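Holo-[acyl-carrier-protein] synthase (Thermotoga maritima, PDB 5XUM) is a bacterial enzyme of the AcpS type within the 4'-phosphopantetheinyl transferase superfamily, with three protein chains in its assembly. Local coordinates at residues 30-35 against 39-44; 115-120 against 130-135; 120-125 against 153-158. All coordinates share one frame; numbering follows the deposited sequence.

Contact 1. Residues 30-35 against 39-44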
ATOM      1  N   ARG A  30       2.601   2.338  29.456  1.00 62.32           N
ATOM      2  CA  ARG A  30       2.774   1.028  30.088  1.00 65.09           C
ATOM      3  C   ARG A  30       3.693   0.121  29.268  1.00 67.26           C
ATOM      4  O   ARG A  30       4.486  -0.639  29.827  1.00 70.82           O
ATOM      5  CB  ARG A  30       1.420   0.348  30.307  1.00 68.75           C
ATOM      6  CG  ARG A  30       0.676   0.816  31.548  1.00 71.54           C
ATOM      7  CD  ARG A  30      -0.692   0.159  31.654  1.00 74.59           C
ATOM      8  NE  ARG A  30      -1.692   0.836  30.829  1.00 76.53           N
ATOM      9  CZ  ARG A  30      -2.887   0.336  30.524  1.00 79.12           C
ATOM     10  NH1 ARG A  30      -3.251  -0.863  30.966  1.00 85.19           N
ATOM     11  NH2 ARG A  30      -3.724   1.035  29.768  1.00 79.05           N
ATOM     12  N   LEU A  31       3.577   0.210  27.944  1.00 63.41           N
ATOM     13  CA  LEU A  31       4.437  -0.538  27.030  1.00 59.97           C
ATOM     14  C   LEU A  31       5.855   0.041  27.014  1.00 59.58           C
ATOM     15  O   LEU A  31       6.834  -0.702  26.909  1.00 61.77           O
ATOM     16  CB  LEU A  31       3.829  -0.544  25.620  1.00 58.96           C
ATOM     17  CG  LEU A  31       4.437  -1.423  24.522  1.00 58.05           C
ATOM     18  CD1 LEU A  31       4.324  -2.906  24.851  1.00 56.67           C
ATOM     19  CD2 LEU A  31       3.762  -1.122  23.192  1.00 59.08           C
ATOM     20  N   PHE A  32       5.945   1.366  27.136  1.00 58.26           N
ATOM     21  CA  PHE A  32       7.216   2.097  27.182  1.00 59.74           C
ATOM     22  C   PHE A  32       8.099   1.690  28.368  1.00 65.51           C
ATOM     23  O   PHE A  32       9.322   1.591  28.230  1.00 67.75           O
ATOM     24  CB  PHE A  32       6.941   3.610  27.195  1.00 58.24           C
ATOM     25  CG  PHE A  32       8.179   4.471  27.233  1.00 57.32           C
ATOM     26  CD1 PHE A  32       9.224   4.271  26.338  1.00 54.22           C
ATOM     27  CD2 PHE A  32       8.277   5.515  28.148  1.00 57.98           C
ATOM     28  CE1 PHE A  32      10.353   5.076  26.373  1.00 54.00           C
ATOM     29  CE2 PHE A  32       9.401   6.327  28.185  1.00 60.81           C
ATOM     30  CZ  PHE A  32      10.441   6.105  27.296  1.00 56.10           C
ATOM     31  N   LEU A  33       7.474   1.446  29.520  1.00 68.22           N
ATOM     32  CA  LEU A  33       8.189   1.025  30.731  1.00 73.44           C
ATOM     33  C   LEU A  33       8.837  -0.354  30.581  1.00 73.09           C
ATOM     34  O   LEU A  33       9.879  -0.625  31.179  1.00 79.03           O
ATOM     35  CB  LEU A  33       7.255   1.038  31.949  1.00 77.60           C
ATOM     36  CG  LEU A  33       6.706   2.382  32.450  1.00 79.29           C
ATOM     37  CD1 LEU A  33       5.548   2.162  33.413  1.00 77.73           C
ATOM     38  CD2 LEU A  33       7.790   3.233  33.100  1.00 83.97           C
ATOM     39  N   THR A  34       8.213  -1.211  29.774  1.00 74.99           N
ATOM     40  CA  THR A  34       8.708  -2.562  29.505  1.00 78.60           C
ATOM     41  C   THR A  34       9.926  -2.547  28.576  1.00 79.78           C
ATOM     42  O   THR A  34      10.761  -3.452  28.622  1.00 82.74           O
ATOM     43  CB  THR A  34       7.609  -3.443  28.869  1.00 78.93           C
ATOM     44  OG1 THR A  34       6.337  -3.135  29.453  1.00 79.75           O
ATOM     45  CG2 THR A  34       7.908  -4.928  29.071  1.00 82.89           C
ATOM     46  N   ARG A  35      10.022  -1.510  27.746  1.00 79.20           N
ATOM     47  CA  ARG A  35      11.030  -1.445  26.684  1.00 75.93           C
ATOM     48  C   ARG A  35      12.451  -1.174  27.164  1.00 73.20           C
ATOM     49  O   ARG A  35      12.688  -0.282  27.981  1.00 74.07           O
ATOM     50  CB  ARG A  35      10.625  -0.420  25.617  1.00 73.03           C
ATOM     51  CG  ARG A  35       9.506  -0.898  24.706  1.00 69.51           C
ATOM     52  CD  ARG A  35       9.976  -2.037  23.816  1.00 73.27           C
ATOM     53  NE  ARG A  35       8.965  -3.082  23.706  1.00 80.23           N
ATOM     54  CZ  ARG A  35       8.171  -3.262  22.654  1.00 81.38           C
ATOM     55  NH1 ARG A  35       7.284  -4.247  22.664  1.00 87.07           N
ATOM     56  NH2 ARG A  35       8.264  -2.467  21.594  1.00 82.52           N
ATOM     57  N   ARG A  39      14.734   5.148  23.614  1.00 50.61           N
ATOM     58  CA  ARG A  39      14.822   6.190  22.591  1.00 52.45           C
ATOM     59  C   ARG A  39      14.271   5.715  21.246  1.00 49.04           C
ATOM     60  O   ARG A  39      13.626   6.481  20.529  1.00 44.12           O
ATOM     61  CB  ARG A  39      16.264   6.675  22.438  1.00 53.64           C
ATOM     62  CG  ARG A  39      16.378   8.121  21.987  1.00 60.44           C
ATOM     63  CD  ARG A  39      17.797   8.632  22.152  1.00 67.08           C
ATOM     64  NE  ARG A  39      17.841  10.091  22.209  1.00 69.38           N
ATOM     65  CZ  ARG A  39      18.958  10.812  22.241  1.00 70.64           C
ATOM     66  NH1 ARG A  39      20.144  10.218  22.215  1.00 74.90           N
ATOM     67  NH2 ARG A  39      18.888  12.136  22.291  1.00 77.81           N
ATOM     68  N   GLU A  40      14.531   4.451  20.919  1.00 46.25           N
ATOM     69  CA  GLU A  40      13.992   3.826  19.716  1.00 46.81           C
ATOM     70  C   GLU A  40      12.473   3.742  19.746  1.00 43.84           C
ATOM     71  O   GLU A  40      11.816   3.997  18.735  1.00 40.33           O
ATOM     72  CB  GLU A  40      14.558   2.422  19.540  1.00 51.16           C
ATOM     73  CG  GLU A  40      15.928   2.374  18.895  1.00 63.71           C
ATOM     74  CD  GLU A  40      16.130   1.097  18.104  1.00 71.07           C
ATOM     75  OE1 GLU A  40      15.705   0.020  18.578  1.00 77.01           O
ATOM     76  OE2 GLU A  40      16.715   1.170  17.004  1.00 75.54           O
ATOM     77  N   PHE A  41      11.928   3.372  20.905  1.00 40.62           N
ATOM     78  CA  PHE A  41      10.485   3.220  21.069  1.00 42.50           C
ATOM     79  C   PHE A  41       9.758   4.533  20.803  1.00 40.49           C
ATOM     80  O   PHE A  41       8.763   4.559  20.077  1.00 40.40           O
ATOM     81  CB  PHE A  41      10.136   2.686  22.463  1.00 42.84           C
ATOM     82  CG  PHE A  41       8.669   2.422  22.657  1.00 43.03           C
ATOM     83  CD1 PHE A  41       8.095   1.235  22.212  1.00 44.44           C
ATOM     84  CD2 PHE A  41       7.852   3.366  23.277  1.00 42.01           C
ATOM     85  CE1 PHE A  41       6.740   0.989  22.387  1.00 43.74           C
ATOM     86  CE2 PHE A  41       6.496   3.128  23.452  1.00 41.16           C
ATOM     87  CZ  PHE A  41       5.939   1.938  23.008  1.00 42.90           C
ATOM     88  N   ILE A  42      10.271   5.612  21.391  1.00 40.50           N
ATOM     89  CA  ILE A  42       9.694   6.944  21.243  1.00 39.90           C
ATOM     90  C   ILE A  42       9.781   7.418  19.799  1.00 36.32           C
ATOM     91  O   ILE A  42       8.804   7.930  19.250  1.00 38.61           O
ATOM     92  CB  ILE A  42      10.381   7.972  22.178  1.00 41.66           C
ATOM     93  CG1 ILE A  42      10.209   7.571  23.649  1.00 45.44           C
ATOM     94  CG2 ILE A  42       9.856   9.383  21.929  1.00 43.75           C
ATOM     95  CD1 ILE A  42       8.781   7.264  24.061  1.00 47.11           C
ATOM     96  N   ALA A  43      10.953   7.240  19.196  1.00 33.90           N
ATOM     97  CA  ALA A  43      11.178   7.595  17.802  1.00 37.15           C
ATOM     98  C   ALA A  43      10.207   6.845  16.883  1.00 35.25           C
ATOM     99  O   ALA A  43       9.608   7.440  15.986  1.00 33.17           O
ATOM    100  CB  ALA A  43      12.624   7.314  17.414  1.00 38.11           C
ATOM    101  N   GLY A  44      10.044   5.547  17.134  1.00 34.78           N
ATOM    102  CA  GLY A  44       9.140   4.702  16.359  1.00 33.29           C
ATOM    103  C   GLY A  44       7.679   5.111  16.466  1.00 32.60           C
ATOM    104  O   GLY A  44       6.964   5.139  15.463  1.00 33.18           O
TER

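Contact 2. Residues 115-120 against 130-135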
ATOM      1  N   ILE A 115     -18.003  -6.574  13.115  1.00 43.47           N
ATOM      2  CA  ILE A 115     -18.762  -7.583  13.855  1.00 44.52           C
ATOM      3  C   ILE A 115     -19.539  -6.941  15.002  1.00 43.45           C
ATOM      4  O   ILE A 115     -18.968  -6.226  15.827  1.00 45.89           O
ATOM      5  CB  ILE A 115     -17.856  -8.725  14.388  1.00 45.01           C
ATOM      6  CG1 ILE A 115     -16.868  -9.216  13.310  1.00 44.37           C
ATOM      7  CG2 ILE A 115     -18.693  -9.872  14.956  1.00 45.67           C
ATOM      8  CD1 ILE A 115     -17.496  -9.805  12.059  1.00 43.85           C
ATOM      9  N   VAL A 116     -20.845  -7.203  15.028  1.00 44.52           N
ATOM     10  CA  VAL A 116     -21.760  -6.628  16.015  1.00 49.39           C
ATOM     11  C   VAL A 116     -22.655  -7.718  16.611  1.00 52.57           C
ATOM     12  O   VAL A 116     -23.207  -8.545  15.882  1.00 51.71           O
ATOM     13  CB  VAL A 116     -22.645  -5.522  15.386  1.00 50.39           C
ATOM     14  CG1 VAL A 116     -23.686  -5.023  16.379  1.00 54.19           C
ATOM     15  CG2 VAL A 116     -21.797  -4.358  14.889  1.00 47.73           C
ATOM     16  N   GLU A 117     -22.792  -7.713  17.936  1.00 54.84           N
ATOM     17  CA  GLU A 117     -23.687  -8.641  18.626  1.00 60.70           C
ATOM     18  C   GLU A 117     -24.971  -7.934  19.057  1.00 62.76           C
ATOM     19  O   GLU A 117     -24.923  -6.879  19.694  1.00 61.94           O
ATOM     20  CB  GLU A 117     -22.984  -9.276  19.833  1.00 64.09           C
ATOM     21  CG  GLU A 117     -23.789 -10.346  20.567  1.00 70.48           C
ATOM     22  CD  GLU A 117     -23.885 -11.660  19.807  1.00 73.31           C
ATOM     23  OE1 GLU A 117     -23.261 -12.647  20.252  1.00 80.83           O
ATOM     24  OE2 GLU A 117     -24.581 -11.714  18.769  1.00 73.95           O
ATOM     25  N   GLY A 118     -26.113  -8.521  18.699  1.00 65.59           N
ATOM     26  CA  GLY A 118     -27.420  -7.969  19.063  1.00 68.35           C
ATOM     27  C   GLY A 118     -28.594  -8.605  18.339  1.00 68.57           C
ATOM     28  O   GLY A 118     -28.445  -9.639  17.683  1.00 68.36           O
ATOM     29  N   ASP A 119     -29.762  -7.977  18.463  1.00 70.67           N
ATOM     30  CA  ASP A 119     -30.995  -8.462  17.838  1.00 70.47           C
ATOM     31  C   ASP A 119     -30.933  -8.351  16.316  1.00 68.94           C
ATOM     32  O   ASP A 119     -30.620  -7.287  15.776  1.00 65.06           O
ATOM     33  CB  ASP A 119     -32.210  -7.696  18.378  1.00 75.31           C
ATOM     34  CG  ASP A 119     -33.511  -8.100  17.700  1.00 78.97           C
ATOM     35  OD1 ASP A 119     -33.863  -9.301  17.727  1.00 80.13           O
ATOM     36  OD2 ASP A 119     -34.190  -7.210  17.144  1.00 86.12           O
ATOM     37  N   GLU A 120     -31.241  -9.459  15.642  1.00 66.62           N
ATOM     38  CA  GLU A 120     -31.191  -9.548  14.181  1.00 66.74           C
ATOM     39  C   GLU A 120     -32.084  -8.510  13.498  1.00 68.06           C
ATOM     40  O   GLU A 120     -31.658  -7.847  12.549  1.00 69.37           O
ATOM     41  CB  GLU A 120     -31.571 -10.962  13.725  1.00 70.35           C
ATOM     42  CG  GLU A 120     -31.387 -11.221  12.236  1.00 71.57           C
ATOM     43  CD  GLU A 120     -31.802 -12.622  11.814  1.00 74.01           C
ATOM     44  OE1 GLU A 120     -32.143 -12.803  10.625  1.00 70.47           O
ATOM     45  OE2 GLU A 120     -31.785 -13.543  12.662  1.00 76.28           O
ATOM     46  N   LEU A 130     -24.563  -9.240   6.525  1.00 62.24           N
ATOM     47  CA  LEU A 130     -23.898 -10.128   5.567  1.00 64.31           C
ATOM     48  C   LEU A 130     -23.825 -11.589   6.013  1.00 67.50           C
ATOM     49  O   LEU A 130     -24.285 -12.480   5.296  1.00 80.49           O
ATOM     50  CB  LEU A 130     -22.495  -9.604   5.230  1.00 61.91           C
ATOM     51  CG  LEU A 130     -22.392  -8.262   4.495  1.00 61.04           C
ATOM     52  CD1 LEU A 130     -20.990  -7.684   4.637  1.00 56.21           C
ATOM     53  CD2 LEU A 130     -22.780  -8.396   3.027  1.00 56.46           C
ATOM     54  N   GLU A 131     -23.243 -11.829   7.187  1.00 64.46           N
ATOM     55  CA  GLU A 131     -23.028 -13.187   7.693  1.00 68.53           C
ATOM     56  C   GLU A 131     -23.170 -13.284   9.209  1.00 67.79           C
ATOM     57  O   GLU A 131     -23.043 -12.287   9.922  1.00 68.73           O
ATOM     58  CB  GLU A 131     -21.646 -13.707   7.277  1.00 72.06           C
ATOM     59  CG  GLU A 131     -21.604 -14.386   5.916  1.00 82.37           C
ATOM     60  CD  GLU A 131     -20.250 -14.996   5.597  1.00 89.38           C
ATOM     61  OE1 GLU A 131     -19.571 -15.488   6.526  1.00 93.84           O
ATOM     62  OE2 GLU A 131     -19.865 -14.994   4.409  1.00 98.98           O
ATOM     63  N   ARG A 132     -23.429 -14.500   9.684  1.00 69.76           N
ATOM     64  CA  ARG A 132     -23.481 -14.800  11.111  1.00 72.29           C
ATOM     65  C   ARG A 132     -22.303 -15.694  11.495  1.00 71.13           C
ATOM     66  O   ARG A 132     -22.003 -16.671  10.806  1.00 75.05           O
ATOM     67  CB  ARG A 132     -24.818 -15.468  11.474  1.00 71.38           C
ATOM     68  CG  ARG A 132     -24.926 -15.991  12.904  1.00 70.44           C
ATOM     69  CD  ARG A 132     -25.035 -14.872  13.930  1.00 70.70           C
ATOM     70  NE  ARG A 132     -24.702 -15.337  15.277  1.00 68.24           N
ATOM     71  CZ  ARG A 132     -24.668 -14.565  16.362  1.00 73.01           C
ATOM     72  NH1 ARG A 132     -24.348 -15.092  17.534  1.00 80.27           N
ATOM     73  NH2 ARG A 132     -24.950 -13.270  16.284  1.00 68.42           N
ATOM     74  N   SER A 133     -21.640 -15.345  12.593  1.00 69.45           N
ATOM     75  CA  SER A 133     -20.537 -16.138  13.128  1.00 75.45           C
ATOM     76  C   SER A 133     -20.678 -16.295  14.641  1.00 78.24           C
ATOM     77  O   SER A 133     -21.650 -15.820  15.234  1.00 81.87           O
ATOM     78  CB  SER A 133     -19.193 -15.495  12.773  1.00 76.49           C
ATOM     79  OG  SER A 133     -19.077 -14.202  13.344  1.00 76.67           O
ATOM     80  N   VAL A 134     -19.707 -16.963  15.260  1.00 82.26           N
ATOM     81  CA  VAL A 134     -19.692 -17.166  16.710  1.00 83.65           C
ATOM     82  C   VAL A 134     -19.490 -15.835  17.445  1.00 82.96           C
ATOM     83  O   VAL A 134     -20.034 -15.631  18.535  1.00 83.02           O
ATOM     84  CB  VAL A 134     -18.607 -18.187  17.138  1.00 86.87           C
ATOM     85  CG1 VAL A 134     -18.779 -18.588  18.597  1.00 81.86           C
ATOM     86  CG2 VAL A 134     -18.651 -19.425  16.251  1.00 86.03           C
ATOM     87  N   GLU A 135     -18.722 -14.935  16.834  1.00 81.96           N
ATOM     88  CA  GLU A 135     -18.456 -13.612  17.409  1.00 80.49           C
ATOM     89  C   GLU A 135     -19.666 -12.678  17.322  1.00 69.82           C
ATOM     90  O   GLU A 135     -19.851 -11.817  18.184  1.00 71.19           O
ATOM     91  CB  GLU A 135     -17.240 -12.956  16.743  1.00 83.88           C
ATOM     92  CG  GLU A 135     -15.907 -13.635  17.032  1.00 90.89           C
ATOM     93  CD  GLU A 135     -15.515 -14.654  15.976  1.00100.78           C
ATOM     94  OE1 GLU A 135     -16.287 -15.608  15.735  1.00 99.29           O
ATOM     95  OE2 GLU A 135     -14.421 -14.504  15.390  1.00106.20           O
TER

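Contact 3. Residues 120-125 against 153-158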
ATOM      1  N   GLU A 120     -31.241  -9.459  15.642  1.00 66.62           N
ATOM      2  CA  GLU A 120     -31.191  -9.548  14.181  1.00 66.74           C
ATOM      3  C   GLU A 120     -32.084  -8.510  13.498  1.00 68.06           C
ATOM      4  O   GLU A 120     -31.658  -7.847  12.549  1.00 69.37           O
ATOM      5  CB  GLU A 120     -31.571 -10.962  13.725  1.00 70.35           C
ATOM      6  CG  GLU A 120     -31.387 -11.221  12.236  1.00 71.57           C
ATOM      7  CD  GLU A 120     -31.802 -12.622  11.814  1.00 74.01           C
ATOM      8  OE1 GLU A 120     -32.143 -12.803  10.625  1.00 70.47           O
ATOM      9  OE2 GLU A 120     -31.785 -13.543  12.662  1.00 76.28           O
ATOM     10  N   SER A 121     -33.313  -8.373  13.996  1.00 65.30           N
ATOM     11  CA  SER A 121     -34.291  -7.436  13.448  1.00 65.01           C
ATOM     12  C   SER A 121     -33.849  -5.977  13.596  1.00 59.79           C
ATOM     13  O   SER A 121     -34.011  -5.183  12.668  1.00 63.10           O
ATOM     14  CB  SER A 121     -35.659  -7.649  14.104  1.00 70.00           C
ATOM     15  OG  SER A 121     -36.641  -6.820  13.513  1.00 75.95           O
ATOM     16  N   PHE A 122     -33.293  -5.640  14.759  1.00 54.38           N
ATOM     17  CA  PHE A 122     -32.749  -4.305  15.025  1.00 54.91           C
ATOM     18  C   PHE A 122     -31.678  -3.921  14.002  1.00 56.68           C
ATOM     19  O   PHE A 122     -31.662  -2.791  13.505  1.00 53.16           O
ATOM     20  CB  PHE A 122     -32.170  -4.242  16.446  1.00 53.88           C
ATOM     21  CG  PHE A 122     -31.476  -2.942  16.775  1.00 58.46           C
ATOM     22  CD1 PHE A 122     -32.169  -1.903  17.389  1.00 59.52           C
ATOM     23  CD2 PHE A 122     -30.124  -2.764  16.487  1.00 60.10           C
ATOM     24  CE1 PHE A 122     -31.531  -0.711  17.700  1.00 61.59           C
ATOM     25  CE2 PHE A 122     -29.480  -1.571  16.794  1.00 61.09           C
ATOM     26  CZ  PHE A 122     -30.186  -0.543  17.400  1.00 62.59           C
ATOM     27  N   LEU A 123     -30.793  -4.868  13.697  1.00 56.52           N
ATOM     28  CA  LEU A 123     -29.657  -4.619  12.810  1.00 52.39           C
ATOM     29  C   LEU A 123     -30.055  -4.528  11.339  1.00 53.97           C
ATOM     30  O   LEU A 123     -29.524  -3.690  10.611  1.00 53.43           O
ATOM     31  CB  LEU A 123     -28.570  -5.683  13.006  1.00 52.48           C
ATOM     32  CG  LEU A 123     -27.916  -5.800  14.390  1.00 52.01           C
ATOM     33  CD1 LEU A 123     -27.026  -7.035  14.451  1.00 55.11           C
ATOM     34  CD2 LEU A 123     -27.129  -4.552  14.768  1.00 47.13           C
ATOM     35  N   ARG A 124     -30.990  -5.380  10.914  1.00 56.84           N
ATOM     36  CA  ARG A 124     -31.433  -5.424   9.513  1.00 56.53           C
ATOM     37  C   ARG A 124     -32.214  -4.184   9.077  1.00 57.87           C
ATOM     38  O   ARG A 124     -32.250  -3.857   7.889  1.00 60.67           O
ATOM     39  CB  ARG A 124     -32.245  -6.691   9.231  1.00 60.13           C
ATOM     40  CG  ARG A 124     -31.414  -7.963   9.227  1.00 64.84           C
ATOM     41  CD  ARG A 124     -32.162  -9.136   8.613  1.00 72.05           C
ATOM     42  NE  ARG A 124     -31.474 -10.403   8.862  1.00 74.78           N
ATOM     43  CZ  ARG A 124     -30.507 -10.908   8.098  1.00 71.78           C
ATOM     44  NH1 ARG A 124     -29.949 -12.068   8.420  1.00 74.18           N
ATOM     45  NH2 ARG A 124     -30.091 -10.261   7.016  1.00 74.34           N
ATOM     46  N   LYS A 125     -32.838  -3.506  10.040  1.00 58.34           N
ATOM     47  CA  LYS A 125     -33.531  -2.242   9.790  1.00 59.18           C
ATOM     48  C   LYS A 125     -32.542  -1.130   9.457  1.00 58.83           C
ATOM     49  O   LYS A 125     -32.845  -0.233   8.668  1.00 60.48           O
ATOM     50  CB  LYS A 125     -34.345  -1.816  11.015  1.00 62.43           C
ATOM     51  CG  LYS A 125     -35.576  -2.654  11.311  1.00 62.43           C
ATOM     52  CD  LYS A 125     -36.168  -2.246  12.650  1.00 62.14           C
ATOM     53  CE  LYS A 125     -37.110  -3.306  13.193  1.00 63.49           C
ATOM     54  NZ  LYS A 125     -37.658  -2.918  14.522  1.00 67.11           N
ATOM     55  N   GLU A 153     -24.693   0.758  21.748  1.00 77.92           N
ATOM     56  CA  GLU A 153     -24.761   0.668  23.212  1.00 77.39           C
ATOM     57  C   GLU A 153     -26.015   1.328  23.792  1.00 78.01           C
ATOM     58  O   GLU A 153     -26.399   1.044  24.929  1.00 81.76           O
ATOM     59  CB  GLU A 153     -23.499   1.253  23.855  1.00 77.08           C
ATOM     60  CG  GLU A 153     -22.266   0.367  23.721  1.00 82.37           C
ATOM     61  CD  GLU A 153     -21.007   0.994  24.300  1.00 84.90           C
ATOM     62  OE1 GLU A 153     -20.948   2.236  24.436  1.00 85.65           O
ATOM     63  OE2 GLU A 153     -20.064   0.237  24.612  1.00 91.83           O
ATOM     64  N   SER A 154     -26.641   2.203  23.004  1.00 74.65           N
ATOM     65  CA  SER A 154     -27.924   2.813  23.361  1.00 71.67           C
ATOM     66  C   SER A 154     -29.029   1.759  23.408  1.00 69.35           C
ATOM     67  O   SER A 154     -29.945   1.844  24.228  1.00 71.73           O
ATOM     68  CB  SER A 154     -28.294   3.908  22.358  1.00 65.42           C
ATOM     69  OG  SER A 154     -27.354   4.965  22.385  1.00 74.82           O
ATOM     70  N   SER A 155     -28.934   0.779  22.512  1.00 65.74           N
ATOM     71  CA  SER A 155     -29.811  -0.385  22.511  1.00 62.47           C
ATOM     72  C   SER A 155     -29.132  -1.537  23.257  1.00 63.49           C
ATOM     73  O   SER A 155     -28.179  -1.321  24.011  1.00 68.96           O
ATOM     74  CB  SER A 155     -30.134  -0.790  21.071  1.00 64.43           C
ATOM     75  OG  SER A 155     -30.918  -1.971  21.027  1.00 67.18           O
ATOM     76  N   GLY A 156     -29.623  -2.755  23.045  1.00 62.28           N
ATOM     77  CA  GLY A 156     -29.007  -3.949  23.616  1.00 70.21           C
ATOM     78  C   GLY A 156     -28.001  -4.576  22.669  1.00 71.39           C
ATOM     79  O   GLY A 156     -27.938  -5.799  22.543  1.00 75.00           O
ATOM     80  N   CYS A 157     -27.212  -3.730  22.008  1.00 69.98           N
ATOM     81  CA  CYS A 157     -26.231  -4.174  21.019  1.00 68.12           C
ATOM     82  C   CYS A 157     -24.799  -3.812  21.409  1.00 64.97           C
ATOM     83  O   CYS A 157     -24.571  -2.883  22.189  1.00 66.34           O
ATOM     84  CB  CYS A 157     -26.562  -3.602  19.640  1.00 70.54           C
ATOM     85  SG  CYS A 157     -28.023  -4.326  18.864  1.00 74.49           S
ATOM     86  N   ARG A 158     -23.841  -4.548  20.850  1.00 59.07           N
ATOM     87  CA  ARG A 158     -22.433  -4.377  21.190  1.00 59.72           C
ATOM     88  C   ARG A 158     -21.541  -4.503  19.953  1.00 55.07           C
ATOM     89  O   ARG A 158     -21.715  -5.419  19.143  1.00 52.28           O
ATOM     90  CB  ARG A 158     -22.029  -5.406  22.253  1.00 63.20           C
ATOM     91  CG  ARG A 158     -20.660  -5.183  22.879  1.00 68.70           C
ATOM     92  CD  ARG A 158     -20.402  -6.152  24.025  1.00 75.14           C
ATOM     93  NE  ARG A 158     -20.367  -7.549  23.589  1.00 74.98           N
ATOM     94  CZ  ARG A 158     -19.274  -8.193  23.184  1.00 73.52           C
ATOM     95  NH1 ARG A 158     -18.099  -7.574  23.147  1.00 75.99           N
ATOM     96  NH2 ARG A 158     -19.356  -9.463  22.810  1.00 69.37           N
TER

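Contact 1. Residues 30-35 against 39-44
Phe41 sets CG anti to its backbone nitrogen (chi1 -176°), which carries its ring, from a CB already pointing at helix 30-34, onto Phe32; Phe32 has the same torsion, but its CB points to the side. The axes of segments 30-34 and 39-44 pass 10.2 Å apart and run roughly antiparallel, at 146°, as the arms of a helical hairpin with a short turn. The two rings are nearly parallel (23°) but slid apart, their centroids 5.8 Å from each other. They barely overlap, the nearest pair being Phe32 CD1 and Phe41 CD2, 3.5 Å apart, while Phe32 CA sits over a face of Phe41. Two more side chains of 30-35 reach Phe41: at its edge, Leu31 CD2 comes within 3.7 Å of Phe41 CE1, and obliquely, Arg35 CG approaches Phe41 CD1 to 3.6 Å. The Arg35 guanidinium stands almost perpendicular to the ring, salt-bridged to Glu72. Ile42 covers Phe32 in a CH-pi contact, CD1 resting over the face 3.8 Å from the Phe32 ring centroid. No hydrogen bond crosses the contact, which is van der Waals in character. Phe32 and Ile42 also pack on Ala20 of helix 20-23 and on Leu24 in the following loop, joining helices 26-34 and 38-56 to that short helix.

Contact 2. Residues 115-120 against 130-135
A single salt bridge, Glu117 to Arg132, reaches over one strand of a four-stranded antiparallel sheet: strand 137-140 lies between strands 114-117 and 128-132, so no backbone hydrogen bond links the two segments and side chains do most of the reaching. Arg132 NH2 donates to Glu117 OE2 over 3.0 Å in a nearly straight bond (171°). The acceptor uses its syn lone pair and lies in the guanidinium plane, and the carboxylate and guanidinium are close to coplanar, 24° apart. Only this nitrogen is bonded across the pair; Arg132 NH1 stays 3.6 Å from Glu117 OE2, making the contact one-pronged. Both chains bend at chi2 (74° in Glu117, with a similar turn in Arg132), which lets their charged ends converge although neither CB points straight across. Farther along, Ile115 CG2 packs at 3.8 Å against both CB and the backbone C of Glu135, in the loop that joins strands 128-132 and 137-140; the Glu135 carboxylate is turned off from it. In that hairpin two successive residues, Leu130 and Glu131, stand opposite the single Glu138, which makes a classic beta bulge. Arg132 has a second partner in Trp137, a cation-pi contact on the intervening strand, while strand 114-117, on the side away from 137-140, is bonded through Ile115 and Glu117 to strand 158-162.

Contact 3. Residues 120-125 against 153-158
Helix 120-125 faces segment 153-158 where the latter leaves a weakly bonded helical end and passes through a loop toward strand 158-162; the closest CA pair, Phe122 and Cys157, is 8.9 Å apart, so side chains must span the distance. Phe122 carries it, its CB pointing toward the loop and its CG anti to the backbone nitrogen (chi1 175°), the ring meeting Ser155 and Cys157. Ser155 comes over one face, with OG 3.6 Å from Phe122 CE1 and displaced toward the rim; Ser155 CB is equally near that carbon. Cys157 SG approaches obliquely, 3.5 Å from Phe122 CD2 and 4.2 Å from the ring centroid, lying 40° off the ring normal. The pair is a sulfur-aromatic contact made by a cysteine, and it links the first turn of the helix to the approach to the outermost strand, within this chain, of the four-stranded sheet. Asp119, the N-cap residue, accepts from Phe122 N through OD2. Leu123 CD2 adds a looser touch, 4.2 Å from Cys157 SG, and its side chain continues onto Leu152 of helix 145-154. No hydrogen bond joins the two segments. Within the helix, Glu120 OE1 is gripped side-on by Arg124, whose NE lies 3.1 Å away on its anti lone pair and whose NH1 also donates to it.

In the fold
Contact 1 is the buried one, mainly apolar and aromatic, with one arginine at its margin, between two helices. Contacts 2 and 3 lie on the other side of the chain's centre, their centres about 37 and 40 Å from that of contact 1, and both are only partly buried. They adjoin each other, with centres about 10 Å apart: Glu120 belongs to both, and strand 114-117 leads through Gly118 and Asp119 into helix 120-126. A probable hydrogen bond from Glu117 N to Arg158 O (2.8 Å) ties them at the sheet. The chemistry follows place: contact 2 relies on a charged pair spanning strands at the surface, contact 3 mainly on sulfur and serine against one ring, contact 1 on two slid-apart rings and the aliphatic groups around them.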